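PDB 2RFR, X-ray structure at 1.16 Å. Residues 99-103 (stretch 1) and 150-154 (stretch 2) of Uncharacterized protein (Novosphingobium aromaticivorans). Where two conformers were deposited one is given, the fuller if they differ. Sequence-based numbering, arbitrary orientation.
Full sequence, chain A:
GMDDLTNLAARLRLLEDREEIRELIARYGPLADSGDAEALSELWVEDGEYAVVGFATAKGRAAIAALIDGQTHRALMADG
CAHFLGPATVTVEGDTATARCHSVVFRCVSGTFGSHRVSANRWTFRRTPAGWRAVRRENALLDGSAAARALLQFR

Stretch 1 99-103: ARCHS
Stretch 2 (150-154) ALLQF

Contact between a β-strand, Ala99 to Ser103, and the end of a helix with the residues that follow it, Ala150 to Phe154, in one chain of an uncharacterized protein from Novosphingobium aromaticivorans. The strand runs through all five residues of its stretch and continues at both ends, with phi from -157° to -98° and psi from 141° to 169°. The touching parts, taken from CA of Arg100 to CA of His102 and from CA of Leu151 to CA of Phe154, point 130° apart. The nearest CA pair, Arg100 and Leu152, lies 6.0 Å apart and sets the register; together the two stretches bury 263 Å², both sides summed.

Ala150, helical at phi/psi -65/-34, stays out of reach of the strand, but its O accepts a weak hydrogen bond from Gln153 N at 3.3 Å. Leu151 (-62/-36; chi1 m, chi2 t) points its CA-to-CB bond sideways, and its side chain comes no nearer than 6.2 Å, Leu151 CB to Arg100 CG. It meets the strand through its backbone instead: Leu151 O sits 3.4 Å from Arg100 CG, a contact with the aliphatic part of the arginine.

Leu152 (-79/-21; chi1 -62°, m; chi2 174°, t) is the last helical residue and the main partner of the strand. Its CA-to-CB bond points sideways, yet the end of the side chain comes nearer and both methyls find neighbours. Leu152 CD2 lies 3.8 Å from Cys101 O and 4.5 Å from Arg100 CB, while Leu152 CD1 packs 3.8 Å from His102 NE2, oblique to the imidazole ring. The contact with the methyl is packing; the polar demand of NE2 is met by a hydrogen bond elsewhere in the structure. His102 has chi1 -62° (m) and chi2 95°; its CA-to-CB bond is sideways, but the ring reaches closer. Cys101, chi1 67° (p), points away and offers Leu152 its carbonyl rather than its thiol.

The one hydrogen bond across the contact also ends on Leu152: Arg100 NH1 donates to Leu152 O at 2.9 Å, with an N-H...O angle of 161°. The carbonyl lies at the guanidinium edge, near its plane, where an N-H can point at it almost straight. Arg100 points toward the other stretch and reaches this acceptor with chi1 -68° (m), chi2 162° (t), chi3 -78° (m) and chi4 139°; it was deposited in two conformers, one of which is described here.

Gln153 is the first residue to leave helical phi/psi, at -74/151. Its CA-to-CB bond points away, with the exposed side chain at chi1 82° (p), chi2 t and chi3 13°, and the backbone Gln153 O lies 3.8 Å from Arg100 CD. The extended psi carries the chain on to Phe154, phi -92°, whose CA-to-CB bond lies sideways. Phe154 CB sits over one face of the guanidinium, 4.0 Å from Arg100 NH1, and Phe154 N is also 4.0 Å from Arg100 NH1. The side chain is not modelled beyond CB, so the phenyl ring is absent and only this methylene defines the side-chain contact.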

# COMPACT_ATOMS: atom_id res chain seq x y z
N ALA A 99 -1.23 14.32 2.80
CA ALA A 99 -1.05 13.04 2.13
C ALA A 99 -2.08 12.94 1.04
O ALA A 99 -3.19 13.48 1.14
CB ALA A 99 -1.23 11.87 3.10
N ARG A 100 -1.77 12.21 -0.01
CA ARG A 100 -2.71 11.87 -1.06
C ARG A 100 -2.65 10.37 -1.30
O ARG A 100 -1.58 9.77 -1.27
CB ARG A 100 -2.37 12.62 -2.34
CG ARG A 100 -2.60 14.14 -2.27
CD ARG A 100 -1.84 14.84 -3.38
NE ARG A 100 -0.40 14.97 -3.09
CZ ARG A 100 0.60 14.78 -3.96
NH1 ARG A 100 0.40 14.47 -5.23
NH2 ARG A 100 1.86 14.89 -3.56
N CYS A 101 -3.82 9.76 -1.53
CA CYS A 101 -3.90 8.34 -1.79
C CYS A 101 -5.21 8.09 -2.57
O CYS A 101 -6.08 8.92 -2.66
CB CYS A 101 -3.83 7.49 -0.53
SG CYS A 101 -5.23 7.64 0.62
N HIS A 102 -5.28 6.88 -3.06
CA HIS A 102 -6.51 6.36 -3.64
C HIS A 102 -7.22 5.53 -2.61
O HIS A 102 -6.60 4.93 -1.71
CB HIS A 102 -6.21 5.47 -4.83
CG HIS A 102 -5.52 6.14 -5.96
ND1 HIS A 102 -4.15 6.13 -6.12
CD2 HIS A 102 -6.00 6.86 -6.98
CE1 HIS A 102 -3.85 6.78 -7.24
NE2 HIS A 102 -4.96 7.26 -7.78
N SER A 103 -8.53 5.39 -2.74
CA SER A 103 -9.29 4.42 -1.95
C SER A 103 -10.30 3.71 -2.83
O SER A 103 -10.88 4.31 -3.74
CB SER A 103 -9.95 5.11 -0.75
OG SER A 103 -10.88 6.12 -1.12
N ALA A 150 -8.26 17.06 -8.79
CA ALA A 150 -7.67 18.13 -7.98
C ALA A 150 -7.18 17.69 -6.65
O ALA A 150 -6.16 18.21 -6.16
CB ALA A 150 -8.69 19.32 -7.83
N LEU A 151 -7.84 16.72 -6.02
CA LEU A 151 -7.38 16.18 -4.76
C LEU A 151 -6.01 15.55 -4.90
O LEU A 151 -5.23 15.59 -3.96
CB LEU A 151 -8.40 15.20 -4.19
CG LEU A 151 -9.72 15.78 -3.74
CD1 LEU A 151 -10.64 14.69 -3.29
CD2 LEU A 151 -9.53 16.86 -2.61
N LEU A 152 -5.74 14.89 -6.03
CA LEU A 152 -4.48 14.21 -6.27
C LEU A 152 -3.35 15.11 -6.66
O LEU A 152 -2.20 14.73 -6.57
CB LEU A 152 -4.67 13.09 -7.29
CG LEU A 152 -5.63 11.99 -6.84
CD1 LEU A 152 -5.86 10.99 -7.98
CD2 LEU A 152 -5.16 11.28 -5.55
N GLN A 153 -3.69 16.27 -7.17
CA GLN A 153 -2.67 17.03 -7.84
C GLN A 153 -1.73 17.61 -6.80
O GLN A 153 -2.09 17.87 -5.60
CB GLN A 153 -3.30 18.09 -8.71
CG GLN A 153 -3.64 19.25 -7.92
CD GLN A 153 -4.44 20.24 -8.76
OE1 GLN A 153 -4.91 19.88 -9.85
NE2 GLN A 153 -4.61 21.46 -8.27
N PHE A 154 -0.49 17.78 -7.22
CA PHE A 154 0.51 18.48 -6.38
C PHE A 154 0.53 19.97 -6.72
O PHE A 154 0.90 20.78 -5.82
CB PHE A 154 1.92 17.88 -6.56